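Local coordinates for glycosyl hydrolases family 2, sugar binding domain protein (PDB 6D1P), which is a gut-bacterial beta-glucuronidase of glycoside hydrolase family 2, and so probably hydrolyses the O-glycosidic bonds of glucuronides, at residues E349-I361 and G604-S618. Sequence-based numbering, arbitrary orientation.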
loop_
_atom_site.group_PDB
_atom_site.type_symbol
_atom_site.label_atom_id
_atom_site.label_comp_id
_atom_site.label_asym_id
_atom_site.label_seq_id
_atom_site.Cartn_x
_atom_site.Cartn_y
_atom_site.Cartn_z
ATOM N N GLU A 349 18.809 -22.007 11.610
ATOM C CA GLU A 349 17.712 -22.859 11.155
ATOM C C GLU A 349 18.231 -24.178 10.604
ATOM O O GLU A 349 17.704 -25.249 10.929
ATOM C CB GLU A 349 16.878 -22.124 10.107
ATOM C CG GLU A 349 15.876 -23.001 9.357
ATOM C CD GLU A 349 15.188 -22.233 8.218
ATOM O OE1 GLU A 349 15.511 -21.020 8.055
ATOM O OE2 GLU A 349 14.348 -22.829 7.491
ATOM N N MET A 350 19.258 -24.122 9.761
ATOM C CA MET A 350 19.813 -25.355 9.210
ATOM C C MET A 350 20.343 -26.263 10.321
ATOM O O MET A 350 20.100 -27.478 10.306
ATOM C CB MET A 350 20.897 -25.028 8.181
ATOM C CG MET A 350 20.399 -24.186 7.002
ATOM S SD MET A 350 18.916 -24.864 6.214
ATOM C CE MET A 350 19.520 -26.448 5.648
ATOM N N GLN A 351 21.010 -25.687 11.329
ATOM C CA GLN A 351 21.414 -26.483 12.490
ATOM C C GLN A 351 20.211 -27.125 13.166
ATOM O O GLN A 351 20.265 -28.297 13.550
ATOM C CB GLN A 351 22.191 -25.627 13.499
ATOM C CG GLN A 351 23.700 -25.769 13.392
ATOM C CD GLN A 351 24.459 -24.846 14.339
ATOM O OE1 GLN A 351 24.262 -24.884 15.564
ATOM N NE2 GLN A 351 25.345 -24.015 13.773
ATOM N N GLN A 352 19.120 -26.378 13.323
ATOM C CA GLN A 352 17.936 -26.943 13.957
ATOM C C GLN A 352 17.424 -28.149 13.177
ATOM O O GLN A 352 16.956 -29.138 13.764
ATOM C CB GLN A 352 16.855 -25.870 14.061
ATOM C CG GLN A 352 15.905 -26.000 15.246
ATOM C CD GLN A 352 14.868 -24.864 15.268
ATOM O OE1 GLN A 352 14.694 -24.162 14.274
ATOM N NE2 GLN A 352 14.180 -24.692 16.392
ATOM N N ILE A 353 17.516 -28.079 11.848
ATOM C CA ILE A 353 17.083 -29.175 10.991
ATOM C C ILE A 353 18.021 -30.366 11.152
ATOM O O ILE A 353 17.578 -31.497 11.403
ATOM C CB ILE A 353 17.009 -28.699 9.526
ATOM C CG1 ILE A 353 15.926 -27.622 9.383
ATOM C CG2 ILE A 353 16.790 -29.874 8.583
ATOM C CD1 ILE A 353 15.715 -27.119 7.991
ATOM N N LYS A 354 19.328 -30.122 11.002
ATOM C CA LYS A 354 20.321 -31.175 11.192
ATOM C C LYS A 354 20.148 -31.868 12.541
ATOM O O LYS A 354 20.143 -33.098 12.619
ATOM C CB LYS A 354 21.727 -30.594 11.064
ATOM C CG LYS A 354 22.820 -31.634 11.276
ATOM C CD LYS A 354 22.896 -32.601 10.109
ATOM C CE LYS A 354 23.931 -33.701 10.371
ATOM N NZ LYS A 354 24.246 -34.424 9.103
ATOM N N GLU A 355 19.947 -31.086 13.607
ATOM C CA GLU A 355 19.742 -31.644 14.941
ATOM C C GLU A 355 18.449 -32.427 15.065
ATOM O O GLU A 355 18.303 -33.193 16.023
ATOM C CB GLU A 355 19.747 -30.526 15.980
ATOM C CG GLU A 355 21.109 -29.930 16.136
ATOM C CD GLU A 355 21.101 -28.621 16.882
ATOM O OE1 GLU A 355 20.058 -28.292 17.502
ATOM O OE2 GLU A 355 22.141 -27.917 16.827
ATOM N N MET A 356 17.484 -32.197 14.169
ATOM C CA MET A 356 16.267 -32.993 14.176
ATOM C C MET A 356 16.528 -34.391 13.619
ATOM O O MET A 356 15.738 -35.309 13.856
ATOM C CB MET A 356 15.172 -32.284 13.371
ATOM C CG MET A 356 13.771 -32.888 13.510
ATOM S SD MET A 356 12.562 -32.117 12.371
ATOM C CE MET A 356 13.461 -32.269 10.826
ATOM N N GLY A 357 17.638 -34.581 12.917
ATOM C CA GLY A 357 17.987 -35.882 12.405
ATOM C C GLY A 357 17.645 -36.095 10.958
ATOM O O GLY A 357 17.794 -37.221 10.475
ATOM N N ALA A 358 17.169 -35.059 10.264
ATOM C CA ALA A 358 16.994 -35.109 8.824
ATOM C C ALA A 358 18.334 -35.285 8.139
ATOM O O ALA A 358 19.372 -34.871 8.647
ATOM C CB ALA A 358 16.331 -33.822 8.305
ATOM N N ASN A 359 18.304 -35.899 6.960
ATOM C CA ASN A 359 19.495 -35.975 6.127
ATOM C C ASN A 359 19.229 -35.469 4.717
ATOM O O ASN A 359 20.108 -35.576 3.859
ATOM C CB ASN A 359 20.066 -37.410 6.093
ATOM C CG ASN A 359 19.077 -38.454 5.541
ATOM O OD1 ASN A 359 18.061 -38.130 4.920
ATOM N ND2 ASN A 359 19.399 -39.728 5.758
ATOM N N PHE A 360 18.065 -34.869 4.478
ATOM C CA PHE A 360 17.594 -34.610 3.132
ATOM C C PHE A 360 16.647 -33.419 3.178
ATOM O O PHE A 360 15.850 -33.292 4.109
ATOM C CB PHE A 360 16.892 -35.867 2.589
ATOM C CG PHE A 360 16.517 -35.793 1.133
ATOM C CD1 PHE A 360 17.352 -35.186 0.211
ATOM C CD2 PHE A 360 15.339 -36.370 0.684
ATOM C CE1 PHE A 360 17.014 -35.136 -1.139
ATOM C CE2 PHE A 360 14.994 -36.326 -0.660
ATOM C CZ PHE A 360 15.828 -35.702 -1.572
ATOM N N ILE A 361 16.728 -32.548 2.179
ATOM C CA ILE A 361 15.837 -31.400 2.155
ATOM C C ILE A 361 15.546 -31.014 0.709
ATOM O O ILE A 361 16.437 -31.022 -0.149
ATOM C CB ILE A 361 16.432 -30.226 2.961
ATOM C CG1 ILE A 361 15.427 -29.065 3.047
ATOM C CG2 ILE A 361 17.787 -29.794 2.378
ATOM C CD1 ILE A 361 15.843 -27.986 4.056
ATOM N N GLY A 604 10.869 -20.080 14.469
ATOM C CA GLY A 604 11.759 -21.148 14.862
ATOM C C GLY A 604 11.447 -21.780 16.197
ATOM O O GLY A 604 12.153 -22.705 16.600
ATOM N N THR A 605 10.427 -21.319 16.896
ATOM C CA THR A 605 10.052 -21.952 18.151
ATOM C C THR A 605 9.545 -23.355 17.851
ATOM O O THR A 605 8.592 -23.503 17.076
ATOM C CB THR A 605 8.979 -21.151 18.888
ATOM O OG1 THR A 605 9.387 -19.772 19.014
ATOM C CG2 THR A 605 8.741 -21.752 20.267
ATOM N N PRO A 606 10.135 -24.399 18.436
ATOM C CA PRO A 606 9.699 -25.769 18.122
ATOM C C PRO A 606 8.302 -26.091 18.630
ATOM O O PRO A 606 7.943 -25.775 19.765
ATOM C CB PRO A 606 10.750 -26.643 18.820
ATOM C CG PRO A 606 11.968 -25.751 18.931
ATOM C CD PRO A 606 11.456 -24.354 19.083
ATOM N N LYS A 607 7.507 -26.721 17.763
ATOM C CA LYS A 607 6.322 -27.437 18.204
ATOM C C LYS A 607 6.742 -28.774 18.811
ATOM O O LYS A 607 7.883 -29.211 18.675
ATOM C CB LYS A 607 5.357 -27.687 17.038
ATOM C CG LYS A 607 5.007 -26.464 16.189
ATOM C CD LYS A 607 3.977 -26.825 15.128
ATOM C CE LYS A 607 3.740 -25.668 14.153
ATOM N NZ LYS A 607 2.906 -26.014 12.944
ATOM N N GLU A 608 5.800 -29.443 19.464
ATOM C CA GLU A 608 6.138 -30.731 20.060
ATOM C C GLU A 608 6.271 -31.839 19.022
ATOM O O GLU A 608 6.851 -32.892 19.324
ATOM C CB GLU A 608 5.108 -31.081 21.135
ATOM C CG GLU A 608 4.924 -29.912 22.123
ATOM C CD GLU A 608 4.609 -30.345 23.545
ATOM O OE1 GLU A 608 5.263 -31.298 24.073
ATOM O OE2 GLU A 608 3.692 -29.738 24.130
ATOM N N SER A 609 5.807 -31.612 17.798
ATOM C CA SER A 609 6.060 -32.565 16.730
ATOM C C SER A 609 7.519 -32.584 16.307
ATOM O O SER A 609 7.962 -33.580 15.732
ATOM C CB SER A 609 5.197 -32.233 15.528
ATOM O OG SER A 609 5.317 -30.850 15.227
ATOM N N TYR A 610 8.269 -31.498 16.545
ATOM C CA TYR A 610 9.696 -31.508 16.230
ATOM C C TYR A 610 10.418 -32.656 16.948
ATOM O O TYR A 610 11.383 -33.208 16.413
ATOM C CB TYR A 610 10.319 -30.154 16.599
ATOM C CG TYR A 610 11.841 -30.070 16.454
ATOM C CD1 TYR A 610 12.689 -30.422 17.515
ATOM C CD2 TYR A 610 12.430 -29.614 15.272
ATOM C CE1 TYR A 610 14.090 -30.332 17.390
ATOM C CE2 TYR A 610 13.826 -29.532 15.136
ATOM C CZ TYR A 610 14.650 -29.897 16.204
ATOM O OH TYR A 610 16.025 -29.810 16.076
ATOM N N TYR A 611 9.949 -33.031 18.147
ATOM C CA TYR A 611 10.581 -34.080 18.949
ATOM C C TYR A 611 10.140 -35.467 18.516
ATOM O O TYR A 611 10.887 -36.437 18.702
ATOM C CB TYR A 611 10.266 -33.855 20.433
ATOM C CG TYR A 611 10.697 -32.463 20.846
ATOM C CD1 TYR A 611 12.044 -32.182 21.040
ATOM C CD2 TYR A 611 9.780 -31.417 20.968
ATOM C CE1 TYR A 611 12.470 -30.925 21.371
ATOM C CE2 TYR A 611 10.212 -30.125 21.308
ATOM C CZ TYR A 611 11.563 -29.899 21.498
ATOM O OH TYR A 611 12.066 -28.677 21.824
ATOM N N VAL A 612 8.939 -35.588 17.947
ATOM C CA VAL A 612 8.554 -36.856 17.347
ATOM C C VAL A 612 9.557 -37.242 16.275
ATOM O O VAL A 612 10.104 -38.351 16.291
ATOM C CB VAL A 612 7.128 -36.781 16.790
ATOM C CG1 VAL A 612 6.796 -38.065 16.081
ATOM C CG2 VAL A 612 6.150 -36.499 17.923
ATOM N N PHE A 613 9.858 -36.311 15.362
ATOM C CA PHE A 613 10.875 -36.582 14.343
ATOM C C PHE A 613 12.235 -36.821 14.977
ATOM O O PHE A 613 12.970 -37.730 14.564
ATOM C CB PHE A 613 10.971 -35.432 13.329
ATOM C CG PHE A 613 9.901 -35.473 12.258
ATOM C CD1 PHE A 613 10.019 -36.328 11.170
ATOM C CD2 PHE A 613 8.770 -34.679 12.355
ATOM C CE1 PHE A 613 9.043 -36.399 10.212
ATOM C CE2 PHE A 613 7.778 -34.730 11.375
ATOM C CZ PHE A 613 7.914 -35.593 10.305
ATOM N N GLN A 614 12.599 -36.004 15.967
ATOM C CA GLN A 614 13.934 -36.112 16.539
ATOM C C GLN A 614 14.117 -37.467 17.206
ATOM O O GLN A 614 15.159 -38.113 17.043
ATOM C CB GLN A 614 14.184 -34.982 17.534
ATOM C CG GLN A 614 15.641 -34.835 17.987
ATOM C CD GLN A 614 15.851 -33.601 18.867
ATOM O OE1 GLN A 614 15.158 -33.416 19.875
ATOM N NE2 GLN A 614 16.796 -32.743 18.472
ATOM N N SER A 615 13.086 -37.936 17.908
ATOM C CA SER A 615 13.180 -39.206 18.605
ATOM C C SER A 615 13.370 -40.372 17.642
ATOM O O SER A 615 13.918 -41.401 18.044
ATOM C CB SER A 615 11.933 -39.427 19.453
ATOM O OG SER A 615 10.810 -39.641 18.636
ATOM N N TYR A 616 12.946 -40.227 16.383
ATOM C CA TYR A 616 13.092 -41.284 15.385
ATOM C C TYR A 616 14.359 -41.145 14.559
ATOM O O TYR A 616 14.901 -42.148 14.090
ATOM C CB TYR A 616 11.897 -41.281 14.429
ATOM C CG TYR A 616 10.700 -42.116 14.828
ATOM C CD1 TYR A 616 10.614 -43.453 14.460
ATOM C CD2 TYR A 616 9.634 -41.560 15.526
ATOM C CE1 TYR A 616 9.511 -44.226 14.800
ATOM C CE2 TYR A 616 8.521 -42.326 15.870
ATOM C CZ TYR A 616 8.468 -43.664 15.497
ATOM O OH TYR A 616 7.375 -44.449 15.812
ATOM N N TRP A 617 14.855 -39.930 14.377
ATOM C CA TRP A 617 15.890 -39.686 13.383
ATOM C C TRP A 617 17.231 -39.315 13.971
ATOM O O TRP A 617 18.263 -39.581 13.346
ATOM C CB TRP A 617 15.456 -38.559 12.425
ATOM C CG TRP A 617 14.405 -38.953 11.442
ATOM C CD1 TRP A 617 13.820 -40.189 11.301
ATOM C CD2 TRP A 617 13.827 -38.119 10.431
ATOM N NE1 TRP A 617 12.908 -40.167 10.266
ATOM C CE2 TRP A 617 12.894 -38.910 9.715
ATOM C CE3 TRP A 617 14.008 -36.780 10.056
ATOM C CZ2 TRP A 617 12.136 -38.400 8.658
ATOM C CZ3 TRP A 617 13.243 -36.271 8.990
ATOM C CH2 TRP A 617 12.327 -37.083 8.311
ATOM N N SER A 618 17.240 -38.664 15.125
ATOM C CA SER A 618 18.483 -38.174 15.697
ATOM C C SER A 618 19.246 -39.314 16.359
ATOM O O SER A 618 18.651 -40.179 17.010
ATOM C CB SER A 618 18.202 -37.084 16.726
ATOM O OG SER A 618 19.416 -36.538 17.189
HETATM O O HOH W 1 20.438 -34.097 17.930
HETATM O O HOH W 2 17.400 -28.191 18.293
#
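Met356 is the main bump of helix 349-356, and it fits the hollow between Tyr610 and Phe613 on helix 609-617. Its CG, anti to the backbone N (chi1 -169°), rests over one face of the Tyr610 ring, 4.1 Å from the centroid. Beyond it SD lies obliquely to both rings, a Met-aromatic contact with each, and sits 3.8 Å from Phe613 CB. Tyr610 reaches back past the methionine: its OH donates to Gln352 O at 2.6 Å, in the carbonyl plane and on a lone pair. A phenylalanine in its place lacks the hydroxyl and would probably leave the Gln352 carbonyl without its cross-helix donor. Helix 349-356 ends the beta-alpha-beta crossover from strand 321-329 to strand 360-362 of the TIM barrel, and helix 609-617 packs beside it at 53°. Gly357 ends that first helix in a Schellman motif, and its bare CA lets the chain press to 4.0 Å from Ser618 N, where a CB would clash. Just beyond, Trp617 brings the CE3 and CZ3 corner of its indole obliquely against Ala358, with CE3 3.6 Å from Ala358 N. Gln614 NE2 gives Glu355 O a nearly straight bond from above the carbonyl plane, and a water links the same oxygen to Ser618 OG, which also bonds Lys620. At the far end the extended Gln352 lays NE2 against Pro606 CG and donates to Gly604 O at 2.8 Å.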